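Local coordinates for protein 2-dehydro-3-deoxy-D-arabinonate dehydratase (Sulfolobus solfataricus, PDB 2Q18) that catalyses the metal-dependent dehydration of 2-dehydro-3-deoxy-D-arabinonate to 2,5-dioxopentanoate in a pentose oxidation pathway, working as a homotetramer of the FAH family, at residues Thr140-Ser152 with Ile246-Pro260. Numbering follows the deposited sequence.
Sequences TLPEPELAVVLDS and IPDGTILTTGTAIVP
Glu145 and Thr253 meet at about a right angle where the antiparallel strands 144-150 and 250-253 give way to the active site. Thr253 OG1, set anti to its own backbone N (chi1 -173°), donates to Glu145 OE2 at 2.5 Å on the anti side, tilted 29° out of the carboxylate plane. Gly255 N reaches the same OE2 at 3.0 Å from the opposite face of the carboxylate, well above its plane. Together they restrict the rotation of this carboxylate, a magnesium ligand. Glycine suits position 255, whose backbone angles would jam a CB against the preceding carbonyl.

The next threonines serve the backbone. Thr254 OG1 and N both donate to Leu146 O, the hydroxyl at 2.6 Å. Thr256 OG1 donates a hydrogen bond to Pro144 O at 2.8 Å and accepts from Ile258 N, an ST turn, while its CG2 lies 3.7 Å from CB of Glu143, another magnesium ligand.

Farther along, Val148 and Leu252 form a hydrogen-bonded pair, their side chains side by side and pointing the same way; Leu150 CD2 adds to this apolar face, which helix 233-241 covers. Gly249 and Thr250 oppose Leu150 in a G1 bulge, and Asp248 OD1 takes Ser152 N at 2.8 Å.

The two donors to OE2 thus orient the metal-binding carboxylate of Glu145, while the bond to Pro144 O sets substrate-binding Thr256 beside it.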
loop_
_atom_site.group_PDB
_atom_site.type_symbol
_atom_site.label_atom_id
_atom_site.label_comp_id
_atom_site.label_asym_id
_atom_site.label_seq_id
_atom_site.Cartn_x
_atom_site.Cartn_y
_atom_site.Cartn_z
ATOM N N THR A 140 22.064 -19.221 30.508
ATOM C CA THR A 140 20.762 -18.886 29.946
ATOM C C THR A 140 19.804 -20.051 30.128
ATOM O O THR A 140 20.130 -21.193 29.791
ATOM C CB THR A 140 20.881 -18.502 28.451
ATOM O OG1 THR A 140 21.564 -17.249 28.337
ATOM C CG2 THR A 140 19.513 -18.384 27.796
ATOM N N LEU A 141 18.625 -19.757 30.670
ATOM C CA LEU A 141 17.596 -20.763 30.861
ATOM C C LEU A 141 16.342 -20.455 30.055
ATOM O O LEU A 141 16.010 -19.286 29.850
ATOM C CB LEU A 141 17.228 -20.883 32.343
ATOM C CG LEU A 141 18.283 -21.414 33.321
ATOM C CD1 LEU A 141 17.694 -21.464 34.729
ATOM C CD2 LEU A 141 18.788 -22.790 32.890
ATOM N N PRO A 142 15.642 -21.507 29.588
ATOM C CA PRO A 142 14.307 -21.287 29.065
ATOM C C PRO A 142 13.341 -21.139 30.235
ATOM O O PRO A 142 13.540 -21.757 31.286
ATOM C CB PRO A 142 14.011 -22.575 28.295
ATOM C CG PRO A 142 14.821 -23.630 28.999
ATOM C CD PRO A 142 16.043 -22.929 29.531
ATOM N N GLU A 143 12.323 -20.308 30.063
ATOM C CA GLU A 143 11.280 -20.178 31.066
ATOM C C GLU A 143 9.938 -20.519 30.421
ATOM O O GLU A 143 9.396 -19.725 29.647
ATOM C CB GLU A 143 11.302 -18.783 31.704
ATOM C CG GLU A 143 12.657 -18.431 32.336
ATOM C CD GLU A 143 12.665 -17.116 33.115
ATOM O OE1 GLU A 143 13.677 -16.848 33.798
ATOM O OE2 GLU A 143 11.675 -16.348 33.045
ATOM N N PRO A 144 9.432 -21.738 30.695
ATOM C CA PRO A 144 8.198 -22.277 30.126
ATOM C C PRO A 144 6.956 -21.670 30.767
ATOM O O PRO A 144 6.778 -21.757 31.986
ATOM C CB PRO A 144 8.288 -23.767 30.459
ATOM C CG PRO A 144 9.078 -23.812 31.719
ATOM C CD PRO A 144 10.083 -22.705 31.601
ATOM N N GLU A 145 6.099 -21.070 29.944
ATOM C CA GLU A 145 4.992 -20.272 30.465
ATOM C C GLU A 145 3.734 -20.388 29.621
ATOM O O GLU A 145 3.799 -20.585 28.409
ATOM C CB GLU A 145 5.396 -18.793 30.565
ATOM C CG GLU A 145 6.836 -18.555 31.011
ATOM C CD GLU A 145 7.111 -17.138 31.481
ATOM O OE1 GLU A 145 8.140 -16.944 32.162
ATOM O OE2 GLU A 145 6.311 -16.222 31.184
ATOM N N LEU A 146 2.590 -20.278 30.285
ATOM C CA LEU A 146 1.335 -20.012 29.603
ATOM C C LEU A 146 1.335 -18.528 29.229
ATOM O O LEU A 146 1.698 -17.677 30.042
ATOM C CB LEU A 146 0.144 -20.336 30.513
ATOM C CG LEU A 146 -1.258 -20.180 29.912
ATOM C CD1 LEU A 146 -1.503 -21.240 28.838
ATOM C CD2 LEU A 146 -2.329 -20.257 30.992
ATOM N N ALA A 147 0.951 -18.230 27.993
ATOM C CA ALA A 147 0.855 -16.852 27.534
ATOM C C ALA A 147 -0.534 -16.590 26.966
ATOM O O ALA A 147 -1.188 -17.508 26.472
ATOM C CB ALA A 147 1.925 -16.557 26.495
ATOM N N VAL A 148 -0.980 -15.338 27.058
ATOM C CA VAL A 148 -2.279 -14.935 26.511
ATOM C C VAL A 148 -2.124 -13.922 25.379
ATOM O O VAL A 148 -1.260 -13.042 25.435
ATOM C CB VAL A 148 -3.231 -14.353 27.599
ATOM C CG1 VAL A 148 -3.743 -15.461 28.513
ATOM C CG2 VAL A 148 -2.550 -13.252 28.411
ATOM N N VAL A 149 -2.955 -14.070 24.352
ATOM C CA VAL A 149 -3.061 -13.073 23.291
ATOM C C VAL A 149 -4.192 -12.113 23.676
ATOM O O VAL A 149 -5.279 -12.545 24.059
ATOM C CB VAL A 149 -3.334 -13.717 21.905
ATOM C CG1 VAL A 149 -3.350 -12.655 20.808
ATOM C CG2 VAL A 149 -2.284 -14.792 21.578
ATOM N N LEU A 150 -3.923 -10.815 23.562
ATOM C CA LEU A 150 -4.818 -9.769 24.065
ATOM C C LEU A 150 -5.285 -8.812 22.974
ATOM O O LEU A 150 -4.539 -8.528 22.038
ATOM C CB LEU A 150 -4.077 -8.949 25.125
ATOM C CG LEU A 150 -4.115 -9.245 26.628
ATOM C CD1 LEU A 150 -4.576 -10.654 27.003
ATOM C CD2 LEU A 150 -2.763 -8.898 27.256
ATOM N N ASP A 151 -6.511 -8.300 23.103
ATOM C CA ASP A 151 -6.911 -7.125 22.320
ATOM C C ASP A 151 -6.541 -5.845 23.081
ATOM O O ASP A 151 -6.004 -5.919 24.193
ATOM C CB ASP A 151 -8.395 -7.172 21.880
ATOM C CG ASP A 151 -9.395 -6.909 23.021
ATOM O OD1 ASP A 151 -9.017 -6.442 24.118
ATOM O OD2 ASP A 151 -10.597 -7.169 22.796
ATOM N N SER A 152 -6.823 -4.685 22.490
ATOM C CA SER A 152 -6.431 -3.400 23.090
ATOM C C SER A 152 -7.132 -3.071 24.418
ATOM O O SER A 152 -6.653 -2.229 25.172
ATOM C CB SER A 152 -6.587 -2.249 22.084
ATOM O OG SER A 152 -7.913 -2.175 21.597
ATOM N N ILE A 246 -2.014 -0.977 24.713
ATOM C CA ILE A 246 -1.410 -2.096 23.998
ATOM C C ILE A 246 -2.193 -2.360 22.712
ATOM O O ILE A 246 -3.412 -2.211 22.692
ATOM C CB ILE A 246 -1.321 -3.376 24.879
ATOM C CG1 ILE A 246 -2.698 -3.758 25.437
ATOM C CG2 ILE A 246 -0.294 -3.177 26.007
ATOM C CD1 ILE A 246 -2.834 -5.218 25.843
ATOM N N PRO A 247 -1.491 -2.716 21.623
ATOM C CA PRO A 247 -2.185 -3.041 20.376
ATOM C C PRO A 247 -2.862 -4.409 20.396
ATOM O O PRO A 247 -2.514 -5.261 21.221
ATOM C CB PRO A 247 -1.065 -3.010 19.332
ATOM C CG PRO A 247 0.182 -3.266 20.098
ATOM C CD PRO A 247 -0.021 -2.773 21.486
ATOM N N ASP A 248 -3.828 -4.606 19.497
ATOM C CA ASP A 248 -4.462 -5.911 19.316
ATOM C C ASP A 248 -3.401 -6.946 18.932
ATOM O O ASP A 248 -2.535 -6.669 18.102
ATOM C CB ASP A 248 -5.532 -5.853 18.224
ATOM C CG ASP A 248 -6.678 -4.913 18.568
ATOM O OD1 ASP A 248 -7.076 -4.831 19.753
ATOM O OD2 ASP A 248 -7.183 -4.262 17.633
ATOM N N GLY A 249 -3.467 -8.123 19.550
ATOM C CA GLY A 249 -2.500 -9.194 19.275
ATOM C C GLY A 249 -1.285 -9.173 20.187
ATOM O O GLY A 249 -0.367 -9.991 20.026
ATOM N N THR A 250 -1.270 -8.237 21.136
ATOM C CA THR A 250 -0.238 -8.201 22.171
ATOM C C THR A 250 -0.225 -9.532 22.919
ATOM O O THR A 250 -1.284 -10.094 23.223
ATOM C CB THR A 250 -0.478 -7.053 23.180
ATOM O OG1 THR A 250 -0.314 -5.796 22.519
ATOM C CG2 THR A 250 0.503 -7.114 24.354
ATOM N N ILE A 251 0.972 -10.032 23.208
ATOM C CA ILE A 251 1.102 -11.236 24.019
ATOM C C ILE A 251 1.646 -10.905 25.401
ATOM O O ILE A 251 2.636 -10.184 25.538
ATOM C CB ILE A 251 1.961 -12.329 23.326
ATOM C CG1 ILE A 251 1.248 -12.840 22.069
ATOM C CG2 ILE A 251 2.234 -13.495 24.288
ATOM C CD1 ILE A 251 2.077 -13.812 21.225
ATOM N N LEU A 252 0.971 -11.426 26.421
ATOM C CA LEU A 252 1.465 -11.364 27.788
ATOM C C LEU A 252 1.780 -12.772 28.272
ATOM O O LEU A 252 0.907 -13.640 28.295
ATOM C CB LEU A 252 0.442 -10.701 28.721
ATOM C CG LEU A 252 0.724 -10.759 30.229
ATOM C CD1 LEU A 252 1.950 -9.931 30.627
ATOM C CD2 LEU A 252 -0.498 -10.311 31.015
ATOM N N THR A 253 3.032 -12.987 28.653
ATOM C CA THR A 253 3.451 -14.273 29.191
ATOM C C THR A 253 3.442 -14.222 30.726
ATOM O O THR A 253 3.893 -13.247 31.331
ATOM C CB THR A 253 4.793 -14.760 28.569
ATOM O OG1 THR A 253 5.077 -16.092 29.012
ATOM C CG2 THR A 253 5.959 -13.830 28.901
ATOM N N THR A 254 2.899 -15.265 31.346
ATOM C CA THR A 254 2.402 -15.164 32.723
ATOM C C THR A 254 3.325 -15.657 33.851
ATOM O O THR A 254 2.860 -15.918 34.968
ATOM C CB THR A 254 1.015 -15.824 32.850
ATOM O OG1 THR A 254 1.122 -17.223 32.570
ATOM C CG2 THR A 254 0.024 -15.187 31.868
ATOM N N GLY A 255 4.624 -15.756 33.573
ATOM C CA GLY A 255 5.602 -16.219 34.568
ATOM C C GLY A 255 5.860 -17.717 34.511
ATOM O O GLY A 255 5.142 -18.452 33.829
ATOM N N THR A 256 6.891 -18.173 35.221
ATOM C CA THR A 256 7.232 -19.602 35.242
ATOM C C THR A 256 7.441 -20.159 36.653
ATOM O O THR A 256 7.801 -19.425 37.576
ATOM C CB THR A 256 8.480 -19.921 34.372
ATOM O OG1 THR A 256 8.548 -21.332 34.138
ATOM C CG2 THR A 256 9.774 -19.461 35.049
ATOM N N ALA A 257 7.203 -21.460 36.800
ATOM C CA ALA A 257 7.534 -22.180 38.031
ATOM C C ALA A 257 8.546 -23.304 37.791
ATOM O O ALA A 257 8.921 -24.010 38.730
ATOM C CB ALA A 257 6.280 -22.731 38.679
ATOM N N ILE A 258 8.977 -23.479 36.540
ATOM C CA ILE A 258 9.995 -24.480 36.211
ATOM C C ILE A 258 11.340 -23.796 35.987
ATOM O O ILE A 258 11.542 -23.080 34.996
ATOM C CB ILE A 258 9.600 -25.361 34.995
ATOM C CG1 ILE A 258 8.241 -26.022 35.230
ATOM C CG2 ILE A 258 10.674 -26.430 34.729
ATOM C CD1 ILE A 258 7.546 -26.505 33.967
ATOM N N VAL A 259 12.250 -24.012 36.932
ATOM C CA VAL A 259 13.543 -23.346 36.934
ATOM C C VAL A 259 14.666 -24.382 37.068
ATOM O O VAL A 259 14.937 -24.864 38.172
ATOM C CB VAL A 259 13.647 -22.296 38.083
ATOM C CG1 VAL A 259 14.964 -21.541 38.010
ATOM C CG2 VAL A 259 12.471 -21.315 38.048
ATOM N N PRO A 260 15.310 -24.744 35.939
ATOM C CA PRO A 260 16.487 -25.617 35.984
ATOM C C PRO A 260 17.607 -25.035 36.847
ATOM O O PRO A 260 17.615 -23.829 37.134
ATOM C CB PRO A 260 16.924 -25.686 34.516
ATOM C CG PRO A 260 15.684 -25.400 33.738
ATOM C CD PRO A 260 14.954 -24.379 34.555
HETATM O O HOH W 1 13.404 -21.413 34.027
HETATM O O HOH W 2 5.614 -22.634 34.465
HETATM O O HOH W 3 2.820 -19.376 33.289
HETATM O O HOH W 4 -9.803 -3.700 20.561
#